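Local atomic coordinates of thioesterase (Streptomyces sp. WAC02707, PDB entry 6VAP), a protein that probably hydrolyses acyl thioesters as the type II thioesterase of the borrelidin biosynthetic cluster, an enzyme of the alpha/beta-hydrolase superfamily. Residues G176-R179 with A180-Y184; H139-S142 with D143-V147; H238-A241 with I242-I245. All coordinates share one frame; numbering follows the deposited sequence.

Contact 1: residues G176-R179 with A180-Y184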
# COMPACT_ATOMS: atom_id res chain seq x y z
N GLY A 176 -4.16 -3.65 -15.45
CA GLY A 176 -5.23 -3.55 -14.48
C GLY A 176 -4.85 -2.76 -13.23
O GLY A 176 -5.65 -1.98 -12.72
N ASP A 177 -3.64 -2.97 -12.72
CA ASP A 177 -3.17 -2.21 -11.55
C ASP A 177 -3.07 -0.73 -11.88
O ASP A 177 -3.50 0.13 -11.10
CB ASP A 177 -1.80 -2.74 -11.11
CG ASP A 177 -1.86 -4.03 -10.33
OD1 ASP A 177 -2.97 -4.49 -10.00
OD2 ASP A 177 -0.78 -4.61 -10.05
N TYR A 178 -2.45 -0.41 -13.01
CA TYR A 178 -2.37 0.99 -13.41
C TYR A 178 -3.75 1.58 -13.62
O TYR A 178 -4.02 2.72 -13.21
CB TYR A 178 -1.51 1.11 -14.67
CG TYR A 178 -0.04 1.37 -14.33
CD1 TYR A 178 0.45 2.66 -14.14
CD2 TYR A 178 0.85 0.32 -14.21
CE1 TYR A 178 1.79 2.89 -13.83
CE2 TYR A 178 2.19 0.53 -13.89
CZ TYR A 178 2.65 1.82 -13.72
OH TYR A 178 3.98 2.03 -13.42
N ARG A 179 -4.63 0.83 -14.29
CA ARG A 179 -5.99 1.32 -14.47
C ARG A 179 -6.58 1.69 -13.11
O ARG A 179 -7.20 2.74 -12.96
CB ARG A 179 -6.83 0.24 -15.17
CG ARG A 179 -8.33 0.53 -15.21
CD ARG A 179 -9.09 -0.48 -16.06
NE ARG A 179 -8.84 -0.29 -17.47
CZ ARG A 179 -9.37 0.68 -18.20
NH1 ARG A 179 -10.19 1.56 -17.63
NH2 ARG A 179 -9.08 0.78 -19.49
N ALA A 180 -6.37 0.83 -12.10
CA ALA A 180 -6.92 1.09 -10.79
C ALA A 180 -6.32 2.36 -10.22
O ALA A 180 -7.05 3.17 -9.65
CB ALA A 180 -6.67 -0.10 -9.87
N ALA A 181 -4.99 2.53 -10.37
CA ALA A 181 -4.31 3.73 -9.86
C ALA A 181 -4.79 4.99 -10.57
O ALA A 181 -4.92 6.05 -9.95
CB ALA A 181 -2.79 3.60 -10.01
N GLU A 182 -4.98 4.92 -11.88
CA GLU A 182 -5.25 6.11 -12.67
C GLU A 182 -6.72 6.50 -12.74
O GLU A 182 -7.02 7.67 -12.93
CB GLU A 182 -4.70 5.92 -14.09
CG GLU A 182 -3.23 6.11 -14.18
CD GLU A 182 -2.66 5.70 -15.55
OE1 GLU A 182 -3.04 4.61 -16.04
OE2 GLU A 182 -1.84 6.47 -16.13
N THR A 183 -7.65 5.56 -12.56
CA THR A 183 -9.07 5.88 -12.65
C THR A 183 -9.72 6.01 -11.28
O THR A 183 -10.95 6.09 -11.20
CB THR A 183 -9.81 4.79 -13.45
OG1 THR A 183 -9.77 3.53 -12.73
CG2 THR A 183 -9.13 4.60 -14.83
N TYR A 184 -8.94 5.99 -10.20
CA TYR A 184 -9.49 6.17 -8.86
C TYR A 184 -10.20 7.50 -8.73
O TYR A 184 -9.67 8.53 -9.14
CB TYR A 184 -8.36 6.10 -7.85
CG TYR A 184 -8.71 6.38 -6.42
CD1 TYR A 184 -9.55 5.52 -5.68
CD2 TYR A 184 -8.28 7.56 -5.81
CE1 TYR A 184 -9.88 5.80 -4.38
CE2 TYR A 184 -8.62 7.85 -4.49
CZ TYR A 184 -9.37 6.96 -3.77
OH TYR A 184 -9.71 7.26 -2.45
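T183 meets the carbonyl oxygen of R179 twice, which makes that oxygen the centre of the polar contacts. T183 OG1 donates to R179 O at 2.7 Å, standing above the carbonyl plane, 41° out of it. The backbone N of T183 reaches the same R179 O at 2.9 Å from the opposite face, so the oxygen is held between two donors of one residue. The first torsion explains this: at chi1 66° OG1 lies between the backbone N and the carbonyl carbon of T183, turned back over the last turn. A weak bond from E182 N, bent to 120° at the hydrogen, adds to the same oxygen.

Ordinary i to i+4 backbone bonds precede it. A180 N donates to G176 O at 3.0 Å, A181 N to D177 O, and E182 N to Y178 O at 2.7 Å. This is a helix C-terminal turn: T183 is the first residue to leave helical angles, yet its N-H and hydroxyl both still reach the carbonyl four residues back.

Van der Waals contacts are modest. T183 CG2 touches R179 O at 3.3 Å and approaches the R179 guanidinium obliquely. R179 CG comes within 4.2 Å of T183 OG1, and the arginine chain bends further out, at chi3. E182 OE1 lies near the plane of the Y178 ring, at its edge, and is 4.1 Å from Y178 CB. The E182 carboxylate has its polar partners in H139 and V138, while D177 forms a salt bridge with R61 and accepts from G34 N.

The segment is the C-terminal end of helix 167-182. D177 and A181 rest on M99 of helix 99-113, A180 packs on I73 of helix 73-87, and Y184 beyond the helix end touches both of these helices.

Contact 2: residues H139-S142 with D143-V147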
# COMPACT_ATOMS: atom_id res chain seq x y z
N HIS A 139 -2.55 3.07 -18.53
CA HIS A 139 -3.34 1.85 -18.66
C HIS A 139 -4.00 1.72 -20.03
O HIS A 139 -4.46 0.63 -20.36
CB HIS A 139 -4.42 1.78 -17.58
CG HIS A 139 -5.52 2.79 -17.73
ND1 HIS A 139 -5.33 4.13 -17.46
CD2 HIS A 139 -6.81 2.67 -18.13
CE1 HIS A 139 -6.46 4.78 -17.67
NE2 HIS A 139 -7.38 3.92 -18.07
N LEU A 140 -4.07 2.79 -20.81
CA LEU A 140 -4.69 2.78 -22.13
C LEU A 140 -3.69 2.55 -23.25
O LEU A 140 -4.10 2.45 -24.41
CB LEU A 140 -5.42 4.10 -22.37
CG LEU A 140 -6.50 4.44 -21.35
CD1 LEU A 140 -7.04 5.86 -21.57
CD2 LEU A 140 -7.62 3.42 -21.39
N LEU A 141 -2.40 2.45 -22.96
CA LEU A 141 -1.41 2.26 -24.01
C LEU A 141 -1.52 0.87 -24.64
O LEU A 141 -1.98 -0.08 -24.01
CB LEU A 141 0.00 2.44 -23.46
CG LEU A 141 0.32 3.77 -22.78
CD1 LEU A 141 1.52 3.62 -21.86
CD2 LEU A 141 0.56 4.83 -23.83
N SER A 142 -1.10 0.78 -25.89
CA SER A 142 -1.01 -0.51 -26.57
C SER A 142 -0.06 -1.43 -25.81
O SER A 142 0.75 -1.00 -24.99
CB SER A 142 -0.51 -0.33 -28.00
OG SER A 142 0.90 -0.28 -28.04
N ASP A 143 -0.18 -2.73 -26.09
CA ASP A 143 0.70 -3.70 -25.45
C ASP A 143 2.16 -3.29 -25.59
O ASP A 143 2.92 -3.30 -24.61
CB ASP A 143 0.47 -5.09 -26.05
CG ASP A 143 -0.50 -5.93 -25.23
OD1 ASP A 143 -0.59 -5.75 -24.00
OD2 ASP A 143 -1.18 -6.80 -25.83
N GLU A 144 2.52 -2.89 -26.79
CA GLU A 144 3.90 -2.51 -27.17
C GLU A 144 4.27 -1.18 -26.51
O GLU A 144 5.38 -1.08 -26.02
CB GLU A 144 3.99 -2.48 -28.70
CG GLU A 144 5.13 -3.30 -29.24
CD GLU A 144 5.28 -4.66 -28.58
OE1 GLU A 144 4.30 -5.41 -28.63
OE2 GLU A 144 6.37 -4.92 -27.97
N GLU A 145 3.38 -0.20 -26.54
CA GLU A 145 3.63 1.09 -25.91
C GLU A 145 3.63 0.95 -24.40
O GLU A 145 4.27 1.75 -23.71
CB GLU A 145 2.58 2.11 -26.37
CG GLU A 145 2.73 2.53 -27.83
CD GLU A 145 1.67 3.55 -28.25
OE1 GLU A 145 1.56 3.82 -29.46
OE2 GLU A 145 0.96 4.07 -27.36
N LEU A 146 2.92 -0.05 -23.88
CA LEU A 146 2.90 -0.29 -22.44
C LEU A 146 4.26 -0.72 -21.95
O LEU A 146 4.82 -0.13 -21.03
CB LEU A 146 1.84 -1.35 -22.11
CG LEU A 146 1.54 -1.63 -20.65
CD1 LEU A 146 1.54 -0.39 -19.80
CD2 LEU A 146 0.18 -2.32 -20.54
N VAL A 147 4.79 -1.81 -22.52
CA VAL A 147 6.07 -2.34 -22.08
C VAL A 147 7.17 -1.30 -22.23
O VAL A 147 8.05 -1.16 -21.38
CB VAL A 147 6.40 -3.64 -22.84
CG1 VAL A 147 5.28 -4.66 -22.65
CG2 VAL A 147 6.58 -3.34 -24.31
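S142 O accepts from L146 N at 2.6 Å, the shortest polar bond of the contact, bent to 142° at the hydrogen. The same residue caps the helix with its side chain: S142 OG takes the N-H of E145 at 2.9 Å, nearly straight at 168°. That makes S142 the N-cap, and its chi1 of 84° explains the reach, since OG is set between the backbone N and carbonyl carbon and faces the first turn. The E145 side chain runs extended past the cap, its CB and CG both 3.4 Å from S142 OG.

L141, just before the cap, meets that turn with each of its branches. Its CD2 lies 3.6 Å from E145 OE2, the two side chains crossing at about a right angle, while L141 CD1 lies by the backbone, 3.8 Å from E145 O. The apolar share is L141 CB against L146 CB at 4.4 Å. D143 directs its carboxylate elsewhere, to a salt bridge with R168.

This capped start of helix 143-149 leans on helix 167-182: D143 touches L171, L146 lies against R175, and R175 also donates to the carbonyls of H139 and L141.

Contact 3: residues H238-A241 with I242-I245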
# COMPACT_ATOMS: atom_id res chain seq x y z
N HIS A 238 16.15 3.55 0.89
CA HIS A 238 15.92 3.97 2.26
C HIS A 238 15.24 2.89 3.09
O HIS A 238 14.50 3.21 4.01
CB HIS A 238 15.11 5.26 2.27
CG HIS A 238 15.87 6.44 1.74
ND1 HIS A 238 15.90 6.76 0.40
CD2 HIS A 238 16.61 7.38 2.37
CE1 HIS A 238 16.61 7.86 0.23
NE2 HIS A 238 17.11 8.22 1.40
N ARG A 239 15.49 1.62 2.78
CA ARG A 239 14.70 0.56 3.42
C ARG A 239 14.88 0.61 4.94
O ARG A 239 13.90 0.67 5.71
CB ARG A 239 15.10 -0.81 2.89
CG ARG A 239 14.31 -1.95 3.52
CD ARG A 239 14.61 -3.28 2.81
NE ARG A 239 15.97 -3.74 3.02
CZ ARG A 239 16.87 -3.91 2.06
NH1 ARG A 239 18.09 -4.34 2.37
NH2 ARG A 239 16.57 -3.67 0.79
N ASP A 240 16.14 0.55 5.40
CA ASP A 240 16.37 0.52 6.84
C ASP A 240 15.74 1.72 7.54
O ASP A 240 15.14 1.58 8.62
CB ASP A 240 17.87 0.46 7.12
CG ASP A 240 18.39 -0.97 7.11
OD1 ASP A 240 17.72 -1.86 7.68
OD2 ASP A 240 19.47 -1.20 6.53
N ALA A 241 15.82 2.90 6.93
CA ALA A 241 15.17 4.05 7.56
C ALA A 241 13.65 3.88 7.63
O ALA A 241 13.01 4.19 8.64
CB ALA A 241 15.52 5.32 6.78
N ILE A 242 13.04 3.41 6.55
CA ILE A 242 11.59 3.23 6.58
C ILE A 242 11.19 2.14 7.58
O ILE A 242 10.14 2.23 8.24
CB ILE A 242 11.08 2.92 5.17
CG1 ILE A 242 11.34 4.14 4.27
CG2 ILE A 242 9.59 2.57 5.22
CD1 ILE A 242 10.89 3.95 2.84
N LEU A 243 11.99 1.09 7.68
CA LEU A 243 11.71 0.04 8.66
C LEU A 243 11.78 0.57 10.08
O LEU A 243 10.97 0.17 10.93
CB LEU A 243 12.69 -1.12 8.48
CG LEU A 243 12.72 -1.79 7.14
CD1 LEU A 243 13.89 -2.82 7.09
CD2 LEU A 243 11.40 -2.48 6.85
N GLY A 244 12.74 1.45 10.37
CA GLY A 244 12.76 2.10 11.67
C GLY A 244 11.57 3.01 11.92
O GLY A 244 11.11 3.14 13.05
N ILE A 245 11.07 3.67 10.88
CA ILE A 245 9.87 4.48 11.02
C ILE A 245 8.66 3.59 11.28
O ILE A 245 7.83 3.85 12.17
CB ILE A 245 9.68 5.35 9.77
CG1 ILE A 245 10.62 6.57 9.84
CG2 ILE A 245 8.26 5.82 9.64
CD1 ILE A 245 10.84 7.27 8.51
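R239 and L243 run side by side, pointing the same way, one turn apart on the helix, and they carry the apolar part of the contact. R239 CG touches L243 CD1 at 3.7 Å. The fit follows from unlike first torsions: R239 CG points opposite the backbone N (chi1 180°), whereas L243 CG lies beside the N (chi1 -59°), which brings CD1 alongside R239 CG. L243 CG is also packed tightly on the backbone, 3.1 Å from R239 O. D240 crosses L243 obliquely and comes only as near as 4.0 Å, OD1 to L243 CD1. On the adjoining side of the helix, I242 CG1 lies 3.3 Å from H238 O.

The polar part is entirely backbone. Four consecutive i to i+4 bonds cross the two segments. I242 N donates to H238 O at 2.9 Å and L243 N to R239 O at 2.8 Å. G244 N to D240 O and I245 N to A241 O follow, each 3.0 Å long. The evidence that the helix is well formed from its first turn, with H238 at the N-cap, is this unbroken series, its N-H...O angles all above 150°, together with helical phi/psi from R239 onward. The H238 ring turns away from this turn; its ND1 bonds to Y234 O, and its ring meets F228 edge-to-face.

I242 and L243 are buried, I242 against Y234 and L235, L243 against V43 and A46 of helix 41-47. I245 lies on D226 and F228 of strand 223-228, the outermost strand at one end of the sheet. A C-terminal helix packed against the central sheet in this way is characteristic of the alpha/beta-hydrolase fold.

In the fold
Contact 2 comes first in the chain, then contact 1, then contact 3. Contacts 1 and 2 have centres about 14 Å apart and touch: H139 ND1 probably bonds to E182 OE1 (2.7 Å), and H139 and L140 pack on R179. They thus form one joined helical region, inserted in the chain between sheet strands 120-124 and 196-201. Contact 3, in helix 239-250, lies about 27 Å from contact 1 and 34 Å from contact 2, centre to centre, and opposite contact 1 across the chain's centre. It belongs to the alpha/beta core, following the last strand, and touches neither: nearest atoms are about 18 Å and 24 Å away.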